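Local coordinates for putative cytoplasmic protein (Salmonella enterica subsp. enterica serovar Typhimurium, PDB 4J32), which probably hydrolyses peptidoglycan as the papain-like amidase effector Tae4 of a type VI secretion system, and is bound here by its immunity protein Tai4, at residues 60-65 and 70-75; 79-84 and 89-94; 98-103 and 123-128; 109-112 and 117-120. All coordinates share one frame; numbering follows the deposited sequence.

Interaction 1: 60-65 and 70-75; sequences RMSYVL and FPIARN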
loop_
_atom_site.group_PDB
_atom_site.type_symbol
_atom_site.label_atom_id
_atom_site.label_comp_id
_atom_site.label_asym_id
_atom_site.label_seq_id
_atom_site.Cartn_x
_atom_site.Cartn_y
_atom_site.Cartn_z
ATOM N N ARG A 60 24.654 9.933 11.707
ATOM C CA ARG A 60 25.837 10.772 11.466
ATOM C C ARG A 60 26.312 11.464 12.752
ATOM O O ARG A 60 27.513 11.522 13.017
ATOM C CB ARG A 60 25.599 11.812 10.376
ATOM C CG ARG A 60 25.193 11.267 8.988
ATOM C CD ARG A 60 25.108 12.430 7.993
ATOM N NE ARG A 60 24.667 11.978 6.675
ATOM C CZ ARG A 60 23.472 12.239 6.157
ATOM N NH1 ARG A 60 22.571 12.974 6.827
ATOM N NH2 ARG A 60 23.164 11.758 4.965
ATOM N N MET A 61 25.379 11.983 13.542
ATOM C CA MET A 61 25.721 12.611 14.821
ATOM C C MET A 61 26.359 11.600 15.786
ATOM O O MET A 61 27.314 11.917 16.501
ATOM C CB MET A 61 24.489 13.288 15.423
ATOM C CG MET A 61 24.141 14.630 14.756
ATOM S SD MET A 61 25.514 15.809 14.743
ATOM C CE MET A 61 25.819 16.001 16.510
ATOM N N SER A 62 25.844 10.369 15.785
ATOM C CA SER A 62 26.461 9.310 16.588
ATOM C C SER A 62 27.913 9.045 16.155
ATOM O O SER A 62 28.814 8.894 16.987
ATOM C CB SER A 62 25.640 8.017 16.496
ATOM O OG SER A 62 24.354 8.205 17.067
ATOM N N TYR A 63 28.125 8.977 14.846
ATOM C CA TYR A 63 29.474 8.807 14.311
ATOM C C TYR A 63 30.408 9.924 14.820
ATOM O O TYR A 63 31.513 9.643 15.286
ATOM C CB TYR A 63 29.426 8.767 12.779
ATOM C CG TYR A 63 30.771 8.530 12.114
ATOM C CD1 TYR A 63 31.189 7.236 11.798
ATOM C CD2 TYR A 63 31.601 9.606 11.766
ATOM C CE1 TYR A 63 32.412 7.015 11.165
ATOM C CE2 TYR A 63 32.839 9.398 11.135
ATOM C CZ TYR A 63 33.235 8.105 10.844
ATOM O OH TYR A 63 34.437 7.857 10.207
ATOM N N VAL A 64 29.958 11.176 14.744
ATOM C CA VAL A 64 30.730 12.321 15.262
ATOM C C VAL A 64 31.145 12.106 16.721
ATOM O O VAL A 64 32.319 12.257 17.087
ATOM C CB VAL A 64 29.914 13.645 15.119
ATOM C CG1 VAL A 64 30.546 14.807 15.954
ATOM C CG2 VAL A 64 29.751 14.022 13.635
ATOM N N LEU A 65 30.182 11.761 17.563
ATOM C CA LEU A 65 30.479 11.566 18.990
ATOM C C LEU A 65 31.458 10.398 19.197
ATOM O O LEU A 65 32.448 10.505 19.946
ATOM C CB LEU A 65 29.181 11.333 19.769
ATOM C CG LEU A 65 28.212 12.537 19.729
ATOM C CD1 LEU A 65 26.831 12.093 20.181
ATOM C CD2 LEU A 65 28.737 13.678 20.605
ATOM N N PHE A 70 34.023 11.035 22.437
ATOM C CA PHE A 70 32.830 11.179 23.305
ATOM C C PHE A 70 31.771 10.132 22.951
ATOM O O PHE A 70 30.635 10.486 22.621
ATOM C CB PHE A 70 32.283 12.620 23.248
ATOM C CG PHE A 70 33.266 13.622 23.742
ATOM C CD1 PHE A 70 33.246 14.027 25.070
ATOM C CD2 PHE A 70 34.281 14.100 22.905
ATOM C CE1 PHE A 70 34.197 14.928 25.551
ATOM C CE2 PHE A 70 35.244 14.994 23.386
ATOM C CZ PHE A 70 35.209 15.399 24.697
ATOM N N PRO A 71 32.145 8.839 23.042
ATOM C CA PRO A 71 31.284 7.773 22.534
ATOM C C PRO A 71 29.990 7.666 23.332
ATOM O O PRO A 71 29.952 7.954 24.542
ATOM C CB PRO A 71 32.133 6.511 22.705
ATOM C CG PRO A 71 33.047 6.848 23.859
ATOM C CD PRO A 71 33.362 8.301 23.678
ATOM N N ILE A 72 28.940 7.278 22.626
ATOM C CA ILE A 72 27.645 6.965 23.232
ATOM C C ILE A 72 27.776 5.694 24.064
ATOM O O ILE A 72 28.178 4.636 23.552
ATOM C CB ILE A 72 26.568 6.815 22.126
ATOM C CG1 ILE A 72 26.355 8.180 21.430
ATOM C CG2 ILE A 72 25.237 6.279 22.694
ATOM C CD1 ILE A 72 25.590 8.084 20.104
ATOM N N ALA A 73 27.449 5.795 25.348
ATOM C CA ALA A 73 27.616 4.667 26.266
ATOM C C ALA A 73 26.641 3.554 25.892
ATOM O O ALA A 73 25.518 3.836 25.459
ATOM C CB ALA A 73 27.393 5.109 27.708
ATOM N N ARG A 74 27.074 2.305 26.060
ATOM C CA ARG A 74 26.220 1.144 25.797
ATOM C C ARG A 74 24.882 1.257 26.540
ATOM O O ARG A 74 23.810 0.977 25.982
ATOM C CB ARG A 74 26.932 -0.142 26.215
ATOM C CG ARG A 74 26.154 -1.399 25.864
ATOM C CD ARG A 74 26.557 -2.589 26.716
ATOM N NE ARG A 74 26.174 -2.447 28.124
ATOM C CZ ARG A 74 24.961 -2.701 28.612
ATOM N NH1 ARG A 74 23.978 -3.095 27.817
ATOM N NH2 ARG A 74 24.729 -2.546 29.904
ATOM N N ASN A 75 24.943 1.676 27.799
ATOM C CA ASN A 75 23.731 1.708 28.611
ATOM C C ASN A 75 22.966 3.037 28.646
ATOM O O ASN A 75 22.100 3.229 29.494
ATOM C CB ASN A 75 24.036 1.212 30.022
ATOM C CG ASN A 75 24.849 2.199 30.815
ATOM O OD1 ASN A 75 25.352 3.192 30.269
ATOM N ND2 ASN A 75 24.980 1.947 32.109
#

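Interaction 2: 79-84 and 89-94; sequences AKVSGA and YIYRVN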
loop_
_atom_site.group_PDB
_atom_site.type_symbol
_atom_site.label_atom_id
_atom_site.label_comp_id
_atom_site.label_asym_id
_atom_site.label_seq_id
_atom_site.Cartn_x
_atom_site.Cartn_y
_atom_site.Cartn_z
ATOM N N ALA A 79 17.474 3.984 22.110
ATOM C CA ALA A 79 17.622 2.890 21.162
ATOM C C ALA A 79 18.880 3.105 20.308
ATOM O O ALA A 79 19.121 4.201 19.803
ATOM C CB ALA A 79 16.361 2.768 20.285
ATOM N N LYS A 80 19.704 2.067 20.166
ATOM C CA LYS A 80 20.946 2.202 19.409
ATOM C C LYS A 80 21.359 0.835 18.878
ATOM O O LYS A 80 20.919 -0.191 19.396
ATOM C CB LYS A 80 22.066 2.759 20.303
ATOM C CG LYS A 80 22.468 1.814 21.444
ATOM C CD LYS A 80 23.348 2.510 22.512
ATOM C CE LYS A 80 22.531 3.262 23.552
ATOM N NZ LYS A 80 21.774 2.322 24.444
ATOM N N VAL A 81 22.166 0.852 17.824
ATOM C CA VAL A 81 22.728 -0.383 17.278
ATOM C C VAL A 81 24.226 -0.208 17.106
ATOM O O VAL A 81 24.718 0.908 16.901
ATOM C CB VAL A 81 22.083 -0.804 15.930
ATOM C CG1 VAL A 81 20.582 -1.057 16.082
ATOM C CG2 VAL A 81 22.293 0.255 14.869
ATOM N N SER A 82 24.951 -1.323 17.127
ATOM C CA SER A 82 26.398 -1.248 17.017
ATOM C C SER A 82 26.873 -1.131 15.557
ATOM O O SER A 82 26.185 -1.594 14.625
ATOM C CB SER A 82 27.050 -2.427 17.724
ATOM O OG SER A 82 26.567 -3.659 17.227
ATOM N N GLY A 83 28.015 -0.466 15.364
ATOM C CA GLY A 83 28.739 -0.505 14.090
ATOM C C GLY A 83 29.782 -1.628 14.040
ATOM O O GLY A 83 29.974 -2.378 15.017
ATOM N N ALA A 84 30.471 -1.743 12.905
ATOM C CA ALA A 84 31.605 -2.692 12.793
ATOM C C ALA A 84 32.723 -2.362 13.805
ATOM O O ALA A 84 33.487 -3.237 14.191
ATOM C CB ALA A 84 32.152 -2.705 11.375
ATOM N N TYR A 89 25.271 3.518 17.915
ATOM C CA TYR A 89 24.698 4.517 17.020
ATOM C C TYR A 89 23.215 4.639 17.262
ATOM O O TYR A 89 22.459 3.684 17.039
ATOM C CB TYR A 89 24.983 4.120 15.555
ATOM C CG TYR A 89 26.459 4.160 15.240
ATOM C CD1 TYR A 89 27.025 5.284 14.643
ATOM C CD2 TYR A 89 27.308 3.094 15.595
ATOM C CE1 TYR A 89 28.396 5.354 14.390
ATOM C CE2 TYR A 89 28.685 3.152 15.348
ATOM C CZ TYR A 89 29.210 4.289 14.738
ATOM O OH TYR A 89 30.549 4.369 14.498
ATOM N N ILE A 90 22.813 5.814 17.751
ATOM C CA ILE A 90 21.412 6.164 17.962
ATOM C C ILE A 90 20.741 6.416 16.613
ATOM O O ILE A 90 21.319 7.069 15.742
ATOM C CB ILE A 90 21.319 7.394 18.914
ATOM C CG1 ILE A 90 21.677 6.968 20.354
ATOM C CG2 ILE A 90 19.920 8.106 18.816
ATOM C CD1 ILE A 90 21.829 8.185 21.343
ATOM N N TYR A 91 19.530 5.896 16.433
ATOM C CA TYR A 91 18.902 5.922 15.109
ATOM C C TYR A 91 17.606 6.734 15.025
ATOM O O TYR A 91 17.000 6.843 13.947
ATOM C CB TYR A 91 18.742 4.501 14.543
ATOM C CG TYR A 91 17.939 3.533 15.411
ATOM C CD1 TYR A 91 16.554 3.499 15.337
ATOM C CD2 TYR A 91 18.576 2.649 16.292
ATOM C CE1 TYR A 91 15.798 2.597 16.105
ATOM C CE2 TYR A 91 17.835 1.736 17.056
ATOM C CZ TYR A 91 16.448 1.704 16.940
ATOM O OH TYR A 91 15.684 0.845 17.694
ATOM N N ARG A 92 17.180 7.287 16.158
ATOM C CA ARG A 92 16.029 8.198 16.203
ATOM C C ARG A 92 16.477 9.634 16.475
ATOM O O ARG A 92 17.281 9.897 17.383
ATOM C CB ARG A 92 15.017 7.761 17.268
ATOM C CG ARG A 92 14.365 6.421 16.943
ATOM C CD ARG A 92 13.346 5.996 18.029
ATOM N NE ARG A 92 12.522 4.907 17.506
ATOM C CZ ARG A 92 12.433 3.673 18.013
ATOM N NH1 ARG A 92 13.087 3.348 19.133
ATOM N NH2 ARG A 92 11.654 2.769 17.416
ATOM N N VAL A 93 15.922 10.555 15.695
ATOM C CA VAL A 93 16.168 11.984 15.867
ATOM C C VAL A 93 15.802 12.445 17.273
ATOM O O VAL A 93 16.607 13.105 17.935
ATOM C CB VAL A 93 15.405 12.823 14.817
ATOM C CG1 VAL A 93 15.598 14.346 15.116
ATOM C CG2 VAL A 93 15.957 12.473 13.412
ATOM N N ASN A 94 14.619 12.064 17.749
ATOM C CA ASN A 94 14.153 12.494 19.060
ATOM C C ASN A 94 15.128 12.022 20.155
ATOM O O ASN A 94 15.373 12.728 21.141
ATOM C CB ASN A 94 12.726 11.991 19.323
ATOM C CG ASN A 94 11.643 12.934 18.769
ATOM O OD1 ASN A 94 11.919 14.098 18.430
ATOM N ND2 ASN A 94 10.383 12.446 18.720
HETATM O O HOH W 1 17.353 5.950 18.763
#

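Interaction 3: 98-103 and 123-128; sequences DYLTHT and KGIIVV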
loop_
_atom_site.group_PDB
_atom_site.type_symbol
_atom_site.label_atom_id
_atom_site.label_comp_id
_atom_site.label_asym_id
_atom_site.label_seq_id
_atom_site.Cartn_x
_atom_site.Cartn_y
_atom_site.Cartn_z
ATOM N N ASP A 98 17.493 14.233 22.734
ATOM C CA ASP A 98 17.422 14.039 24.183
ATOM C C ASP A 98 18.783 13.658 24.754
ATOM O O ASP A 98 19.158 14.110 25.846
ATOM C CB ASP A 98 16.384 12.983 24.541
ATOM C CG ASP A 98 14.963 13.488 24.400
ATOM O OD1 ASP A 98 14.710 14.708 24.575
ATOM O OD2 ASP A 98 14.085 12.648 24.123
ATOM N N TYR A 99 19.528 12.838 24.001
ATOM C CA TYR A 99 20.884 12.427 24.397
ATOM C C TYR A 99 21.783 13.641 24.602
ATOM O O TYR A 99 22.469 13.771 25.636
ATOM C CB TYR A 99 21.509 11.473 23.352
ATOM C CG TYR A 99 22.936 11.062 23.709
ATOM C CD1 TYR A 99 23.186 9.929 24.501
ATOM C CD2 TYR A 99 24.037 11.827 23.279
ATOM C CE1 TYR A 99 24.526 9.552 24.839
ATOM C CE2 TYR A 99 25.359 11.468 23.624
ATOM C CZ TYR A 99 25.589 10.331 24.387
ATOM O OH TYR A 99 26.880 10.009 24.715
ATOM N N LEU A 100 21.774 14.542 23.624
ATOM C CA LEU A 100 22.593 15.758 23.719
ATOM C C LEU A 100 22.168 16.660 24.892
ATOM O O LEU A 100 23.019 17.171 25.599
ATOM C CB LEU A 100 22.591 16.521 22.387
ATOM C CG LEU A 100 23.219 15.729 21.222
ATOM C CD1 LEU A 100 22.721 16.296 19.917
ATOM C CD2 LEU A 100 24.730 15.715 21.284
ATOM N N THR A 101 20.862 16.788 25.115
ATOM C CA THR A 101 20.322 17.587 26.224
ATOM C C THR A 101 20.890 17.073 27.545
ATOM O O THR A 101 21.191 17.861 28.445
ATOM C CB THR A 101 18.772 17.536 26.240
ATOM O OG1 THR A 101 18.266 18.047 24.993
ATOM C CG2 THR A 101 18.211 18.357 27.382
ATOM N N HIS A 102 21.077 15.755 27.644
ATOM C CA HIS A 102 21.485 15.152 28.909
ATOM C C HIS A 102 22.988 14.959 29.071
ATOM O O HIS A 102 23.443 14.632 30.162
ATOM C CB HIS A 102 20.720 13.853 29.162
ATOM C CG HIS A 102 19.295 14.081 29.547
ATOM N ND1 HIS A 102 18.276 14.144 28.623
ATOM C CD2 HIS A 102 18.726 14.314 30.752
ATOM C CE1 HIS A 102 17.134 14.379 29.245
ATOM N NE2 HIS A 102 17.381 14.492 30.536
ATOM N N THR A 103 23.752 15.184 28.007
ATOM C CA THR A 103 25.199 14.973 28.043
ATOM C C THR A 103 26.024 16.231 27.754
ATOM O O THR A 103 27.191 16.308 28.161
ATOM C CB THR A 103 25.653 13.842 27.050
ATOM O OG1 THR A 103 25.392 14.261 25.708
ATOM C CG2 THR A 103 24.899 12.538 27.316
ATOM N N LYS A 123 29.820 28.418 16.428
ATOM C CA LYS A 123 29.896 27.097 15.778
ATOM C C LYS A 123 29.761 25.939 16.762
ATOM O O LYS A 123 30.190 26.046 17.922
ATOM C CB LYS A 123 31.182 26.975 14.956
ATOM C CG LYS A 123 32.487 27.004 15.754
ATOM C CD LYS A 123 33.701 27.067 14.840
ATOM C CE LYS A 123 35.011 26.976 15.651
ATOM N NZ LYS A 123 35.238 28.160 16.544
ATOM N N GLY A 124 29.140 24.850 16.312
ATOM C CA GLY A 124 29.006 23.653 17.143
ATOM C C GLY A 124 27.857 22.770 16.726
ATOM O O GLY A 124 27.588 22.636 15.541
ATOM N N ILE A 125 27.192 22.151 17.696
ATOM C CA ILE A 125 26.112 21.230 17.382
ATOM C C ILE A 125 24.793 22.008 17.450
ATOM O O ILE A 125 24.508 22.659 18.461
ATOM C CB ILE A 125 26.080 20.059 18.392
ATOM C CG1 ILE A 125 27.392 19.253 18.340
ATOM C CG2 ILE A 125 24.846 19.168 18.141
ATOM C CD1 ILE A 125 27.546 18.278 19.505
ATOM N N ILE A 126 24.002 21.936 16.381
ATOM C CA ILE A 126 22.728 22.644 16.318
ATOM C C ILE A 126 21.537 21.674 16.269
ATOM O O ILE A 126 21.563 20.660 15.561
ATOM C CB ILE A 126 22.685 23.666 15.135
ATOM C CG1 ILE A 126 21.468 24.603 15.250
ATOM C CG2 ILE A 126 22.728 22.959 13.767
ATOM C CD1 ILE A 126 21.701 25.946 14.598
ATOM N N VAL A 127 20.506 21.992 17.042
ATOM C CA VAL A 127 19.244 21.278 16.983
ATOM C C VAL A 127 18.180 22.276 16.591
ATOM O O VAL A 127 18.137 23.378 17.139
ATOM C CB VAL A 127 18.867 20.641 18.365
ATOM C CG1 VAL A 127 17.418 20.102 18.367
ATOM C CG2 VAL A 127 19.856 19.520 18.710
ATOM N N VAL A 128 17.341 21.907 15.617
ATOM C CA VAL A 128 16.160 22.690 15.295
ATOM C C VAL A 128 14.935 21.786 15.428
ATOM O O VAL A 128 14.911 20.683 14.869
ATOM C CB VAL A 128 16.258 23.304 13.873
ATOM C CG1 VAL A 128 15.096 24.234 13.600
ATOM C CG2 VAL A 128 17.601 24.038 13.676
#

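Interaction 4: 109-112 and 117-120; sequences LIVN and SDFI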
loop_
_atom_site.group_PDB
_atom_site.type_symbol
_atom_site.label_atom_id
_atom_site.label_comp_id
_atom_site.label_asym_id
_atom_site.label_seq_id
_atom_site.Cartn_x
_atom_site.Cartn_y
_atom_site.Cartn_z
ATOM N N LEU A 109 23.137 28.890 23.127
ATOM C CA LEU A 109 22.114 29.744 22.495
ATOM C C LEU A 109 20.837 28.935 22.374
ATOM O O LEU A 109 20.863 27.767 21.931
ATOM C CB LEU A 109 22.528 30.119 21.065
ATOM C CG LEU A 109 22.958 31.482 20.557
ATOM C CD1 LEU A 109 23.145 31.423 19.042
ATOM C CD2 LEU A 109 21.940 32.578 20.964
ATOM N N ILE A 110 19.725 29.542 22.781
ATOM C CA ILE A 110 18.386 29.018 22.516
ATOM C C ILE A 110 17.594 30.141 21.856
ATOM O O ILE A 110 17.498 31.238 22.411
ATOM C CB ILE A 110 17.657 28.535 23.794
ATOM C CG1 ILE A 110 18.515 27.503 24.567
ATOM C CG2 ILE A 110 16.273 27.951 23.438
ATOM C CD1 ILE A 110 17.933 27.148 25.966
ATOM N N VAL A 111 17.027 29.860 20.676
ATOM C CA VAL A 111 16.352 30.905 19.883
ATOM C C VAL A 111 14.948 30.449 19.482
ATOM O O VAL A 111 14.794 29.441 18.804
ATOM C CB VAL A 111 17.183 31.275 18.583
ATOM C CG1 VAL A 111 16.573 32.474 17.848
ATOM C CG2 VAL A 111 18.655 31.514 18.896
ATOM N N ASN A 112 13.928 31.188 19.922
ATOM C CA ASN A 112 12.542 30.945 19.503
ATOM C C ASN A 112 12.380 31.423 18.068
ATOM O O ASN A 112 12.918 32.485 17.695
ATOM C CB ASN A 112 11.583 31.744 20.414
ATOM C CG ASN A 112 10.157 31.246 20.337
ATOM O OD1 ASN A 112 9.912 30.071 20.049
ATOM N ND2 ASN A 112 9.216 32.126 20.600
ATOM N N SER A 117 20.414 33.294 10.312
ATOM C CA SER A 117 21.145 34.508 10.672
ATOM C C SER A 117 21.365 34.658 12.194
ATOM O O SER A 117 22.344 35.274 12.617
ATOM C CB SER A 117 20.484 35.741 10.061
ATOM O OG SER A 117 19.241 36.046 10.668
ATOM N N ASP A 118 20.478 34.056 12.995
ATOM C CA ASP A 118 20.566 34.103 14.471
ATOM C C ASP A 118 21.792 33.349 15.004
ATOM O O ASP A 118 22.212 33.556 16.146
ATOM C CB ASP A 118 19.309 33.504 15.106
ATOM C CG ASP A 118 18.058 34.316 14.816
ATOM O OD1 ASP A 118 18.121 35.564 14.755
ATOM O OD2 ASP A 118 16.992 33.697 14.676
ATOM N N PHE A 119 22.366 32.482 14.175
ATOM C CA PHE A 119 23.453 31.609 14.619
ATOM C C PHE A 119 24.791 31.994 14.032
ATOM O O PHE A 119 25.801 31.323 14.263
ATOM C CB PHE A 119 23.107 30.133 14.353
ATOM C CG PHE A 119 21.928 29.660 15.133
ATOM C CD1 PHE A 119 22.087 29.115 16.408
ATOM C CD2 PHE A 119 20.637 29.815 14.618
ATOM C CE1 PHE A 119 20.972 28.703 17.146
ATOM C CE2 PHE A 119 19.515 29.419 15.352
ATOM C CZ PHE A 119 19.685 28.863 16.621
ATOM N N ILE A 120 24.804 33.094 13.285
ATOM C CA ILE A 120 26.036 33.567 12.648
ATOM C C ILE A 120 27.137 33.810 13.686
ATOM O O ILE A 120 26.870 34.317 14.775
ATOM C CB ILE A 120 25.761 34.825 11.778
ATOM C CG1 ILE A 120 25.051 34.424 10.476
ATOM C CG2 ILE A 120 27.050 35.591 11.451
ATOM C CD1 ILE A 120 24.562 35.656 9.639
#

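Interaction 1: 60-65 and 70-75
Ile72 lays its side chain against the last turns of helix 57-67. Its terminal CD1 reaches Ser62, 3.3 Å from OG and slightly farther from CB, and also borders Leu65 CD1, which Ile72 CG1 meets at 4.1 Å; the Leu65 and Ile72 side chains cross obliquely. Ile72 CG1 stands opposite the carbonyl carbon (chi1 -66°) with CD1 carried on in an extended line, and this stretches the branch as far as Ser62, one helical turn before Leu65. The Ser62 hydroxyl therefore has a methyl group beside it, but its polar needs are met by Pro58 O within the helix and by the backbone N of Ile90. The backbone closes the other end: Phe70 N donates to Leu65 O at 3.0 Å, a bent bond (140° at the hydrogen) with the donor tilted 17° from the carbonyl plane. The Phe70 ring leads off from the helix toward Asn15 and Pro17. Asn66 OD1 accepts from Ile72 N, and Tyr99 of helix 93-103 packs on both Leu65 and Ile72. A main-chain bond from residue i+5 back to i past the helix end is reminiscent of Schellman-type C-caps.

Interaction 2: 79-84 and 89-94
Tyr91 turns its ring back alongside the start of the neighbouring strand, bringing OH to 3.3 Å from Ala79 CB. Its CG sits between the backbone N and the carbonyl carbon (chi1 57°), a folded setting that lays the ring along residues 79-81, where CE2 is 4.0 Å from Val81 CG1 and the side chains cross at about a right angle. Arg92 runs extended from CG to NE, and Tyr91 CE1 lies over the centre of one guanidinium face. Tyr89 shares a hairpin face with Val81; Val81 O lies at its ring edge, in plane, and Gly83 N approaches CD2 obliquely at 3.6 Å. Lys80, bent at chi3 and chi4, curls to the carbonyls of Arg74, Ser76 and Tyr78. The backbones pair antiparallel: Val81 N donates to Tyr89 O at 3.0 Å, and Tyr89 N returns a more bent bond to Val81 O at 2.9 Å. Just beyond these residues a water donates to Ala79 O and accepts from Arg92 N, bridging the two segments. Arg92, the N-cap of helix 93-103, gives NE and NH1 to the immunity-protein carbonyls of Leu44 and Gln49, consistent with Tyr91 steadying this cation at the inhibitor interface.

Interaction 3: 98-103 and 123-128
Leu100 meets Ile125 through one methyl apiece, Leu100 CD1 standing 4.0 Å from Ile125 CG2. These two residues, with Val127 as a smaller third partner, make up the contact between residues 98-103 and 123-128. Leu100 starts from its helix in the direction of the strand, with CG opposite the carbonyl carbon (chi1 -63°), and its CD1 branch does the touching; the same methyl comes within 4.5 Å of Val127 CG2. It thus addresses two strand residues that sit two positions apart and face the helix, while Ile126 between them points away. On the strand side Ile125 uses its short branch, CG2, and its side chain passes that of Leu100 at a slant. The backbones stay well separated, 9.1 Å between the CA atoms of Leu100 and Ile125, and no hydrogen bond crosses.

Two side-chain polar groups bond back to the preceding turn: His102 ND1 and His102 N reach Asp98 O from opposite faces of its carbonyl plane, the ND1 bond measuring 2.9 Å, and Thr103 OG1 donates to Tyr99 O from above the carbonyl plane. Val140 and Trp171 on the flanking strands also pack on Leu100, while Met61 of helix 57-67 and Met104 border Ile125. Apolar packing of a helix on an antiparallel sheet in this way is consistent with the alpha-plus-beta fold of NlpC/P60 papain-like peptidases.

Interaction 4: 109-112 and 117-120
Phe119 turns ring carbons CD1, CE1 and CZ to the edge strand 109-112, where two side chains receive them. CD1 of the ring is 3.7 Å from Leu109 CD1, and CZ is 3.6 Å from Val111 CG2; both methyls approach obliquely. The Phe119 and Val111 side chains slide past each other in opposite directions, whereas Leu109 crosses Phe119 at a slant. Leu109 CD1 also lies 3.7 Å from Asp118 O, touching the backbone just ahead of the ring. Val111 divides its methyls between two neighbours: CG1, opposite its own backbone N (chi1 -173°), goes to the carboxylate of Asp118, 3.4 Å from OD2, while CG2 goes to the aromatic ring.

One shell out, the turn itself positions these groups. Residues 117-119 end a short 3-10 segment, and Asp118 OD2 accepts a hydrogen bond from Lys115 N, tying the carboxylate back to the connection between the two segments. Phe119 O accepts from Trp143 NE1, linking the turn to strand 138-143. Strand 109-112 is itself held by backbone bonds from Leu109 to Leu170 and from Val111 to Gly168, and Leu170 packs on both Leu109 and Phe119.

No hydrogen bond spans the two segments, so their mutual hold is dispersive, with the ring packed against Leu109 and Val111. The carboxylate lies at the margin, where one of its oxygens rests against a Val111 methyl, a van der Waals contact, and that oxygen, OD2, is satisfied by Lys115 N.

Interactions 1, 2 and 3 are buried and touch one another, whereas interaction 4 is partly buried and its centre lies about 17 Å from the chain centre. Helix 93-103 serves both interactions 2 and 3, and its Tyr99 packs against parts of interaction 1. Packing of Ser62 on Tyr89 joins interaction 1 to the hairpin of interaction 2. Interactions 3 and 4 reach the same four-stranded sheet and meet where Ile126 touches Phe119; along the chain, interaction 4 is nested inside the loop closed by interaction 3. Backbone hydrogen bonds cross interactions 1 and 2, while 3 is purely apolar and 4 is van der Waals packing that includes a carboxylate and a carbonyl oxygen. Only interaction 2 contacts the immunity protein.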